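Local coordinates for protein Amy13K (Eubacterium rectale DSM 17629, PDB 6B3P) that binds starch-derived glucans such as maltoheptaose through two family 26 carbohydrate-binding modules, probably holding the surface-anchored alpha-amylase of this gut bacterium on its substrate, at residues Gly12-Tyr20 and Glu29-Ala37; Met1-Ser9 and Thr77-Asp88. All coordinates share one frame; numbering follows the deposited sequence.

Contact 1. Residues Gly12-Tyr20 and Glu29-Ala37. With GLC (alpha-D-glucopyranose), chain C; GLC (alpha-D-glucopyranose), chain B; FMT (formic acid), chain S.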
loop_
_atom_site.group_PDB
_atom_site.type_symbol
_atom_site.label_atom_id
_atom_site.label_comp_id
_atom_site.label_asym_id
_atom_site.label_seq_id
_atom_site.Cartn_x
_atom_site.Cartn_y
_atom_site.Cartn_z
ATOM N N GLY A 12 12.679 -14.534 13.114
ATOM C CA GLY A 12 11.771 -14.182 14.197
ATOM C C GLY A 12 10.730 -13.171 13.759
ATOM O O GLY A 12 10.614 -12.877 12.571
ATOM N N ASP A 13 9.978 -12.628 14.716
ATOM C CA ASP A 13 8.852 -11.753 14.391
ATOM C C ASP A 13 9.211 -10.262 14.400
ATOM O O ASP A 13 8.351 -9.410 14.171
ATOM C CB ASP A 13 7.686 -12.006 15.358
ATOM C CG ASP A 13 8.030 -11.680 16.807
ATOM O OD1 ASP A 13 9.065 -11.031 17.067
ATOM O OD2 ASP A 13 7.245 -12.072 17.698
ATOM N N ASP A 14 10.474 -9.954 14.681
ATOM C CA ASP A 14 10.960 -8.576 14.653
ATOM C C ASP A 14 12.075 -8.458 13.621
ATOM O O ASP A 14 13.233 -8.777 13.900
ATOM C CB ASP A 14 11.454 -8.132 16.035
ATOM C CG ASP A 14 11.831 -6.662 16.073
ATOM O OD1 ASP A 14 11.360 -5.908 15.198
ATOM O OD2 ASP A 14 12.589 -6.260 16.980
ATOM N N VAL A 15 11.709 -8.002 12.426
ATOM C CA VAL A 15 12.634 -7.939 11.306
ATOM C C VAL A 15 12.549 -6.597 10.592
ATOM O O VAL A 15 11.547 -5.887 10.693
ATOM C CB VAL A 15 12.359 -9.067 10.293
ATOM C CG1 VAL A 15 12.757 -10.412 10.884
ATOM C CG2 VAL A 15 10.893 -9.066 9.876
ATOM N N ALA A 16 13.610 -6.265 9.866
ATOM C CA ALA A 16 13.695 -4.997 9.156
ATOM C C ALA A 16 14.442 -5.173 7.840
ATOM O O ALA A 16 15.155 -6.161 7.642
ATOM C CB ALA A 16 14.380 -3.946 10.023
ATOM N N ALA A 17 14.258 -4.209 6.945
ATOM C CA ALA A 17 14.945 -4.189 5.660
ATOM C C ALA A 17 15.885 -2.990 5.601
ATOM O O ALA A 17 15.445 -1.843 5.715
ATOM C CB ALA A 17 13.939 -4.141 4.514
ATOM N N TYR A 18 17.175 -3.266 5.434
ATOM C CA TYR A 18 18.179 -2.225 5.258
ATOM C C TYR A 18 18.548 -2.137 3.784
ATOM O O TYR A 18 18.938 -3.131 3.170
ATOM C CB TYR A 18 19.417 -2.508 6.110
ATOM C CG TYR A 18 20.515 -1.481 5.957
ATOM C CD1 TYR A 18 20.382 -0.209 6.496
ATOM C CD2 TYR A 18 21.688 -1.787 5.286
ATOM C CE1 TYR A 18 21.385 0.731 6.364
ATOM C CE2 TYR A 18 22.696 -0.854 5.145
ATOM C CZ TYR A 18 22.539 0.403 5.686
ATOM O OH TYR A 18 23.542 1.333 5.552
ATOM N N ILE A 19 18.414 -0.939 3.226
ATOM C CA ILE A 19 18.624 -0.713 1.802
ATOM C C ILE A 19 19.701 0.347 1.628
ATOM O O ILE A 19 19.686 1.362 2.324
ATOM C CB ILE A 19 17.315 -0.275 1.106
ATOM C CG1 ILE A 19 16.265 -1.385 1.229
ATOM C CG2 ILE A 19 17.562 0.073 -0.367
ATOM C CD1 ILE A 19 14.861 -0.953 0.873
ATOM N N TYR A 20 20.640 0.115 0.715
ATOM C CA TYR A 20 21.744 1.053 0.549
ATOM C C TYR A 20 22.348 1.102 -0.851
ATOM O O TYR A 20 22.348 0.110 -1.585
ATOM C CB TYR A 20 22.854 0.736 1.554
ATOM C CG TYR A 20 23.603 -0.556 1.288
ATOM C CD1 TYR A 20 24.725 -0.578 0.466
ATOM C CD2 TYR A 20 23.202 -1.749 1.872
ATOM C CE1 TYR A 20 25.416 -1.749 0.230
ATOM C CE2 TYR A 20 23.889 -2.927 1.640
ATOM C CZ TYR A 20 24.999 -2.920 0.818
ATOM O OH TYR A 20 25.701 -4.080 0.568
ATOM N N GLU A 29 19.029 4.565 8.681
ATOM C CA GLU A 29 20.247 3.983 9.233
ATOM C C GLU A 29 19.981 2.557 9.697
ATOM O O GLU A 29 18.833 2.182 9.941
ATOM C CB GLU A 29 20.773 4.819 10.403
ATOM C CG GLU A 29 21.344 6.173 10.004
ATOM C CD GLU A 29 21.970 6.909 11.175
ATOM O OE1 GLU A 29 22.018 6.339 12.286
ATOM O OE2 GLU A 29 22.413 8.060 10.985
ATOM N N TRP A 30 21.045 1.768 9.812
ATOM C CA TRP A 30 20.946 0.391 10.292
ATOM C C TRP A 30 20.106 0.347 11.571
ATOM O O TRP A 30 20.287 1.189 12.452
ATOM C CB TRP A 30 22.343 -0.184 10.544
ATOM C CG TRP A 30 22.315 -1.617 10.958
ATOM C CD1 TRP A 30 22.385 -2.107 12.230
ATOM C CD2 TRP A 30 22.190 -2.753 10.095
ATOM N NE1 TRP A 30 22.316 -3.481 12.212
ATOM C CE2 TRP A 30 22.195 -3.902 10.913
ATOM C CE3 TRP A 30 22.071 -2.910 8.711
ATOM C CZ2 TRP A 30 22.090 -5.190 10.391
ATOM C CZ3 TRP A 30 21.967 -4.190 8.194
ATOM C CH2 TRP A 30 21.976 -5.312 9.032
ATOM N N PRO A 31 19.187 -0.630 11.691
ATOM C CA PRO A 31 18.889 -1.790 10.839
ATOM C C PRO A 31 17.913 -1.542 9.684
ATOM O O PRO A 31 17.471 -2.504 9.057
ATOM C CB PRO A 31 18.278 -2.779 11.834
ATOM C CG PRO A 31 17.564 -1.909 12.807
ATOM C CD PRO A 31 18.399 -0.659 12.937
ATOM N N GLY A 32 17.584 -0.285 9.404
ATOM C CA GLY A 32 16.672 0.033 8.318
ATOM C C GLY A 32 15.236 0.158 8.787
ATOM O O GLY A 32 14.981 0.573 9.917
ATOM N N LYS A 33 14.300 -0.208 7.915
ATOM C CA LYS A 33 12.877 -0.046 8.198
ATOM C C LYS A 33 12.224 -1.343 8.664
ATOM O O LYS A 33 12.311 -2.374 7.998
ATOM C CB LYS A 33 12.148 0.475 6.962
ATOM C CG LYS A 33 10.706 0.849 7.232
ATOM C CD LYS A 33 10.087 1.579 6.061
ATOM C CE LYS A 33 8.679 2.045 6.390
ATOM N NZ LYS A 33 8.013 2.686 5.224
ATOM N N THR A 34 11.557 -1.272 9.812
ATOM C CA THR A 34 10.863 -2.426 10.376
ATOM C C THR A 34 9.754 -2.889 9.443
ATOM O O THR A 34 8.992 -2.077 8.916
ATOM C CB THR A 34 10.256 -2.109 11.763
ATOM O OG1 THR A 34 11.286 -1.651 12.646
ATOM C CG2 THR A 34 9.582 -3.346 12.369
ATOM N N MET A 35 9.677 -4.200 9.241
ATOM C CA MET A 35 8.653 -4.797 8.394
ATOM C C MET A 35 7.476 -5.251 9.248
ATOM O O MET A 35 7.655 -5.920 10.267
ATOM C CB MET A 35 9.236 -5.970 7.606
ATOM C CG MET A 35 10.533 -5.630 6.890
ATOM S SD MET A 35 11.239 -6.999 5.960
ATOM C CE MET A 35 10.120 -7.081 4.566
ATOM N N THR A 36 6.272 -4.880 8.823
ATOM C CA THR A 36 5.060 -5.156 9.587
ATOM C C THR A 36 4.440 -6.477 9.148
ATOM O O THR A 36 4.499 -6.836 7.972
ATOM C CB THR A 36 4.022 -4.022 9.423
ATOM O OG1 THR A 36 4.631 -2.767 9.747
ATOM C CG2 THR A 36 2.811 -4.245 10.327
ATOM N N ALA A 37 3.856 -7.196 10.104
ATOM C CA ALA A 37 3.167 -8.453 9.823
ATOM C C ALA A 37 2.191 -8.286 8.665
ATOM O O ALA A 37 1.325 -7.412 8.690
ATOM C CB ALA A 37 2.436 -8.952 11.067
HETATM C C1 GLC C . 25.766 -2.810 10.461
HETATM C C2 GLC C . 25.523 -4.067 9.651
HETATM C C3 GLC C . 26.311 -3.971 8.353
HETATM C C4 GLC C . 26.009 -2.683 7.612
HETATM C C5 GLC C . 26.180 -1.497 8.533
HETATM C C6 GLC C . 25.795 -0.225 7.795
HETATM O O2 GLC C . 25.847 -5.218 10.396
HETATM O O3 GLC C . 26.026 -5.049 7.521
HETATM O O4 GLC C . 26.836 -2.570 6.482
HETATM O O5 GLC C . 25.403 -1.691 9.673
HETATM O O6 GLC C . 25.759 0.917 8.597
HETATM C C1 GLC B . 26.206 -2.793 5.229
HETATM C C2 GLC B . 27.034 -3.726 4.385
HETATM C C3 GLC B . 28.264 -3.038 3.825
HETATM C C4 GLC B . 27.881 -1.718 3.173
HETATM C C5 GLC B . 27.007 -0.889 4.098
HETATM C C6 GLC B . 26.527 0.429 3.501
HETATM O O2 GLC B . 27.356 -4.824 5.175
HETATM O O3 GLC B . 28.935 -3.876 2.935
HETATM O O4 GLC B . 29.071 -1.048 2.827
HETATM O O5 GLC B . 25.900 -1.650 4.478
HETATM O O6 GLC B . 25.764 1.214 4.374
HETATM C C FMT S . 5.381 -0.126 5.827
HETATM O O1 FMT S . 6.476 -0.029 5.296
HETATM O O2 FMT S . 4.357 -0.197 5.158
HETATM O O HOH W 1 8.877 -7.118 12.392
#
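The first starch-binding site of this CBM26 beta-sandwich is built where Tyr18, on strand 16-20, meets Trp30 in the loop entering strand 33-37. Trp30 sets the edge of its indole against one face of Tyr18, CE3 lying 3.5 Å from Tyr18 CG, an edge-to-face pair with planes at 69°. The turned indole gives one face to the sugar: C2 of the chain C glucose lies over its centre, while Pro31 CB backs the other face near the rim. Tyr18 CG, trans to the backbone N (chi1 179°), holds the ring alongside the Trp30 loop, its OH at the chain B glucose. Tyr20 lays a ring face against that same glucose and hydrogen-bonds through OH to Asp72; aromatic platforms of this kind are the usual way such modules grip starch.

Behind the site the strands run antiparallel. Ala17 and Lys33 exchange two backbone bonds, Ala17 N to Lys33 O 2.9 Å and Lys33 N to Ala17 O 3.0 Å, and Met35 N binds Val15 O nearly straight (175°). Gly32 sits so close to Ala17 O that a CB would clash there. Met35 SD lies 4.2 Å from Ala17 CB, and the bend at chi3 turns CE toward Ile5 and Tyr7 of strand 2-8. At the sugar, Tyr18 OH hydrogen-bonds O6 of the chain B glucose at 2.5 Å, the sugar's O6 lying at the ring edge, in its plane.

Contact 2. Residues Met1-Ser9 and Thr77-Asp88; sequences MDLTINYKS and TKGKAEAEYWFD. With FMT (formic acid), chain D; EDO (1,2-ethanediol), chain M.
Asn6 and Trp86, neighbours on parallel strands, point the same way, with the Asn6 amide laid over the indole, the two planes 29° apart. ND2 sits 3.2 Å above one face, toward the rim, and the CG of Glu84 covers the same ring. Asn6 CG stands anti to its carbonyl carbon (chi1 -46°), which lets ND2 reach the Glu84 carboxylate: it donates to OE2 at 3.0 Å, almost in the amide plane and onto the anti lone pair. OE2 also takes a bond from Thr185, and Asn6 OD1 is held by Thr46, fixing the amide's rotation. With an alanine in place of Glu84, Asn6 ND2 would probably be left with just its weak bond to Tyr85 O and Thr185 without its carboxylate mate, so the amide could turn more freely over Trp86. On this same side, at the end of the strand, Lys8 runs alongside Asp88, with a long salt bridge from NZ to OD2 of 3.7 Å.

On the other side of the sheet, Leu3 CD1 comes in the ring plane to the edge of Tyr85, 3.9 Å from CD2, and Tyr7 lies beside Phe87, their rings at 74°. Met1 folds across Thr77, SD 3.7 Å from Thr77 CB, and its CE packs on Ala83 CB.

Backbone bonds alternate from Ala83 N to Asp2 O through Lys8 N to Phe87 O. Strand 2-8 is flanked on its other side by strand 44-50, antiparallel to it, while strand 91-92 continues the sheet beyond 82-87; Leu59 and Leu61 of strand 57-62 cover Ile5, Tyr7 and Phe87.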
loop_
_atom_site.group_PDB
_atom_site.type_symbol
_atom_site.label_atom_id
_atom_site.label_comp_id
_atom_site.label_asym_id
_atom_site.label_seq_id
_atom_site.Cartn_x
_atom_site.Cartn_y
_atom_site.Cartn_z
ATOM N N MET A 1 10.182 5.809 -6.896
ATOM C CA MET A 1 9.401 4.619 -7.338
ATOM C C MET A 1 8.865 3.900 -6.118
ATOM O O MET A 1 9.424 4.025 -5.031
ATOM C CB MET A 1 10.264 3.669 -8.172
ATOM C CG MET A 1 11.476 3.121 -7.437
ATOM S SD MET A 1 12.253 1.748 -8.304
ATOM C CE MET A 1 11.104 0.435 -7.935
ATOM N N ASP A 2 7.791 3.140 -6.301
ATOM C CA ASP A 2 7.187 2.412 -5.193
ATOM C C ASP A 2 7.829 1.042 -5.038
ATOM O O ASP A 2 7.740 0.192 -5.924
ATOM C CB ASP A 2 5.678 2.268 -5.393
ATOM C CG ASP A 2 5.003 3.594 -5.676
ATOM O OD1 ASP A 2 4.683 4.312 -4.707
ATOM O OD2 ASP A 2 4.797 3.920 -6.864
ATOM N N LEU A 3 8.475 0.845 -3.894
ATOM C CA LEU A 3 9.099 -0.424 -3.552
ATOM C C LEU A 3 8.256 -1.137 -2.508
ATOM O O LEU A 3 7.752 -0.516 -1.573
ATOM C CB LEU A 3 10.519 -0.210 -3.021
ATOM C CG LEU A 3 11.254 -1.456 -2.516
ATOM C CD1 LEU A 3 11.590 -2.387 -3.664
ATOM C CD2 LEU A 3 12.511 -1.055 -1.767
ATOM N N THR A 4 8.099 -2.443 -2.686
ATOM C CA THR A 4 7.461 -3.286 -1.686
ATOM C C THR A 4 8.292 -4.547 -1.526
ATOM O O THR A 4 8.667 -5.177 -2.512
ATOM C CB THR A 4 6.015 -3.657 -2.075
ATOM O OG1 THR A 4 5.260 -2.462 -2.306
ATOM C CG2 THR A 4 5.347 -4.475 -0.972
ATOM N N ILE A 5 8.596 -4.899 -0.282
ATOM C CA ILE A 5 9.331 -6.121 0.008
ATOM C C ILE A 5 8.560 -6.965 1.009
ATOM O O ILE A 5 8.222 -6.496 2.094
ATOM C CB ILE A 5 10.737 -5.827 0.564
ATOM C CG1 ILE A 5 11.557 -5.041 -0.460
ATOM C CG2 ILE A 5 11.455 -7.132 0.912
ATOM C CD1 ILE A 5 12.877 -4.510 0.075
ATOM N N ASN A 6 8.285 -8.208 0.625
ATOM C CA ASN A 6 7.674 -9.180 1.516
ATOM C C ASN A 6 8.702 -10.243 1.874
ATOM O O ASN A 6 9.398 -10.758 0.999
ATOM C CB ASN A 6 6.446 -9.822 0.870
ATOM C CG ASN A 6 5.534 -8.804 0.217
ATOM O OD1 ASN A 6 4.748 -8.138 0.889
ATOM N ND2 ASN A 6 5.629 -8.686 -1.104
ATOM N N TYR A 7 8.794 -10.557 3.161
ATOM C CA TYR A 7 9.793 -11.488 3.671
ATOM C C TYR A 7 9.135 -12.524 4.577
ATOM O O TYR A 7 8.501 -12.182 5.576
ATOM C CB TYR A 7 10.887 -10.713 4.418
ATOM C CG TYR A 7 11.883 -11.557 5.184
ATOM C CD1 TYR A 7 12.406 -12.728 4.644
ATOM C CD2 TYR A 7 12.321 -11.160 6.442
ATOM C CE1 TYR A 7 13.325 -13.489 5.349
ATOM C CE2 TYR A 7 13.236 -11.909 7.150
ATOM C CZ TYR A 7 13.736 -13.071 6.601
ATOM O OH TYR A 7 14.644 -13.810 7.316
ATOM N N LYS A 8 9.268 -13.791 4.198
ATOM C CA LYS A 8 8.817 -14.894 5.034
ATOM C C LYS A 8 9.908 -15.138 6.064
ATOM O O LYS A 8 10.899 -15.811 5.780
ATOM C CB LYS A 8 8.547 -16.143 4.196
ATOM C CG LYS A 8 7.807 -17.255 4.925
ATOM C CD LYS A 8 7.695 -18.476 4.032
ATOM C CE LYS A 8 6.621 -19.434 4.503
ATOM N NZ LYS A 8 6.328 -20.435 3.441
ATOM N N SER A 9 9.730 -14.570 7.252
ATOM C CA SER A 9 10.826 -14.457 8.208
ATOM C C SER A 9 11.408 -15.798 8.624
ATOM O O SER A 9 10.684 -16.753 8.910
ATOM C CB SER A 9 10.381 -13.705 9.460
ATOM O OG SER A 9 11.470 -13.590 10.360
ATOM N N THR A 77 16.699 -1.960 -9.492
ATOM C CA THR A 77 15.583 -1.022 -9.586
ATOM C C THR A 77 15.785 0.118 -10.586
ATOM O O THR A 77 14.848 0.872 -10.855
ATOM C CB THR A 77 15.298 -0.381 -8.217
ATOM O OG1 THR A 77 16.534 0.033 -7.623
ATOM C CG2 THR A 77 14.602 -1.365 -7.297
ATOM N N LYS A 78 16.992 0.261 -11.125
ATOM C CA LYS A 78 17.295 1.414 -11.972
ATOM C C LYS A 78 16.316 1.552 -13.136
ATOM O O LYS A 78 16.142 0.632 -13.932
ATOM C CB LYS A 78 18.720 1.333 -12.518
ATOM C CG LYS A 78 19.111 2.567 -13.324
ATOM C CD LYS A 78 20.552 2.521 -13.792
ATOM C CE LYS A 78 20.926 3.814 -14.502
ATOM N NZ LYS A 78 22.317 3.799 -15.025
ATOM N N GLY A 79 15.673 2.713 -13.216
ATOM C CA GLY A 79 14.789 3.031 -14.323
ATOM C C GLY A 79 13.369 2.507 -14.183
ATOM O O GLY A 79 12.511 2.820 -15.008
ATOM N N LYS A 80 13.114 1.717 -13.145
ATOM C CA LYS A 80 11.792 1.124 -12.940
ATOM C C LYS A 80 10.826 2.107 -12.283
ATOM O O LYS A 80 11.242 3.001 -11.547
ATOM C CB LYS A 80 11.897 -0.140 -12.081
ATOM C CG LYS A 80 12.827 -1.213 -12.636
ATOM C CD LYS A 80 12.346 -1.760 -13.974
ATOM C CE LYS A 80 13.245 -2.894 -14.452
ATOM N NZ LYS A 80 12.755 -3.557 -15.696
ATOM N N ALA A 81 9.536 1.927 -12.550
ATOM C CA ALA A 81 8.493 2.766 -11.962
ATOM C C ALA A 81 7.989 2.160 -10.655
ATOM O O ALA A 81 7.540 2.873 -9.759
ATOM C CB ALA A 81 7.343 2.947 -12.942
ATOM N N GLU A 82 8.063 0.837 -10.557
ATOM C CA GLU A 82 7.635 0.125 -9.356
ATOM C C GLU A 82 8.319 -1.230 -9.267
ATOM O O GLU A 82 8.823 -1.743 -10.265
ATOM C CB GLU A 82 6.119 -0.058 -9.352
ATOM C CG GLU A 82 5.592 -0.849 -10.535
ATOM C CD GLU A 82 4.087 -0.754 -10.663
ATOM O OE1 GLU A 82 3.583 0.323 -11.045
ATOM O OE2 GLU A 82 3.406 -1.757 -10.379
ATOM N N ALA A 83 8.328 -1.813 -8.071
ATOM C CA ALA A 83 8.906 -3.138 -7.871
ATOM C C ALA A 83 8.389 -3.772 -6.585
ATOM O O ALA A 83 8.423 -3.149 -5.525
ATOM C CB ALA A 83 10.427 -3.056 -7.842
ATOM N N GLU A 84 7.895 -5.003 -6.691
ATOM C CA GLU A 84 7.535 -5.787 -5.513
ATOM C C GLU A 84 8.357 -7.067 -5.465
ATOM O O GLU A 84 8.442 -7.794 -6.455
ATOM C CB GLU A 84 6.045 -6.127 -5.496
ATOM C CG GLU A 84 5.641 -6.886 -4.239
ATOM C CD GLU A 84 4.140 -6.969 -4.037
ATOM O OE1 GLU A 84 3.383 -6.668 -4.983
ATOM O OE2 GLU A 84 3.717 -7.340 -2.921
ATOM N N TYR A 85 8.950 -7.332 -4.305
ATOM C CA TYR A 85 9.783 -8.511 -4.106
ATOM C C TYR A 85 9.198 -9.423 -3.036
ATOM O O TYR A 85 8.568 -8.960 -2.084
ATOM C CB TYR A 85 11.206 -8.111 -3.708
ATOM C CG TYR A 85 11.993 -7.411 -4.791
ATOM C CD1 TYR A 85 12.699 -8.133 -5.742
ATOM C CD2 TYR A 85 12.041 -6.025 -4.853
ATOM C CE1 TYR A 85 13.424 -7.495 -6.730
ATOM C CE2 TYR A 85 12.762 -5.378 -5.836
ATOM C CZ TYR A 85 13.452 -6.116 -6.772
ATOM O OH TYR A 85 14.173 -5.474 -7.754
ATOM N N TRP A 86 9.412 -10.723 -3.209
ATOM C CA TRP A 86 9.122 -11.711 -2.176
ATOM C C TRP A 86 10.403 -12.460 -1.837
ATOM O O TRP A 86 11.072 -12.973 -2.735
ATOM C CB TRP A 86 8.049 -12.698 -2.637
ATOM C CG TRP A 86 6.675 -12.105 -2.758
ATOM C CD1 TRP A 86 5.673 -12.161 -1.832
ATOM C CD2 TRP A 86 6.149 -11.372 -3.871
ATOM N NE1 TRP A 86 4.561 -11.508 -2.300
ATOM C CE2 TRP A 86 4.826 -11.014 -3.547
ATOM C CE3 TRP A 86 6.671 -10.982 -5.107
ATOM C CZ2 TRP A 86 4.017 -10.285 -4.417
ATOM C CZ3 TRP A 86 5.865 -10.257 -5.969
ATOM C CH2 TRP A 86 4.553 -9.917 -5.619
ATOM N N PHE A 87 10.755 -12.512 -0.556
ATOM C CA PHE A 87 11.925 -13.272 -0.137
ATOM C C PHE A 87 11.511 -14.469 0.706
ATOM O O PHE A 87 11.064 -14.326 1.842
ATOM C CB PHE A 87 12.909 -12.397 0.637
ATOM C CG PHE A 87 14.279 -12.994 0.735
ATOM C CD1 PHE A 87 14.548 -13.994 1.658
ATOM C CD2 PHE A 87 15.294 -12.574 -0.107
ATOM C CE1 PHE A 87 15.806 -14.559 1.746
ATOM C CE2 PHE A 87 16.558 -13.132 -0.023
ATOM C CZ PHE A 87 16.813 -14.126 0.905
ATOM N N ASP A 88 11.671 -15.649 0.118
ATOM C CA ASP A 88 11.318 -16.912 0.749
ATOM C C ASP A 88 12.362 -17.946 0.336
ATOM O O ASP A 88 12.125 -18.769 -0.548
ATOM C CB ASP A 88 9.905 -17.344 0.333
ATOM C CG ASP A 88 9.457 -18.632 1.004
ATOM O OD1 ASP A 88 10.139 -19.085 1.941
ATOM O OD2 ASP A 88 8.408 -19.181 0.601
HETATM C C FMT D . 8.600 -0.948 -14.101
HETATM O O1 FMT D . 8.077 -0.502 -13.088
HETATM O O2 FMT D . 8.826 -0.237 -15.080
HETATM C C1 EDO M . 13.815 -1.009 -17.312
HETATM O O1 EDO M . 13.734 -1.182 -18.733
HETATM C C2 EDO M . 14.471 0.329 -16.988
HETATM O O2 EDO M . 15.856 0.117 -16.672
HETATM O O HOH W 2 5.636 -1.738 -4.919
HETATM O O HOH W 3 11.985 -17.333 4.132
#

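How the contacts relate
Both contacts belong to the same mixed sheet and their centres lie 14 Å apart. Contact 1 is nested in the chain between the two segments of contact 2: strand 2-8 comes first, strands 16-20 and 33-37 follow, and 82-87 returns to pair with the opening strand. Strand 44-50 stands between 33-37 and 2-8 in the strand order, yet the contacts meet directly through the core, where Met35 CE packs 3.2 Å from Ile5 O and Ile19 CD1 3.5 Å from Leu3 CD2. The glucan-binding aromatics sit on strand 16-20 and in the loop before 33-37, in a module that contact 2 closes by bringing its two distant chain segments together.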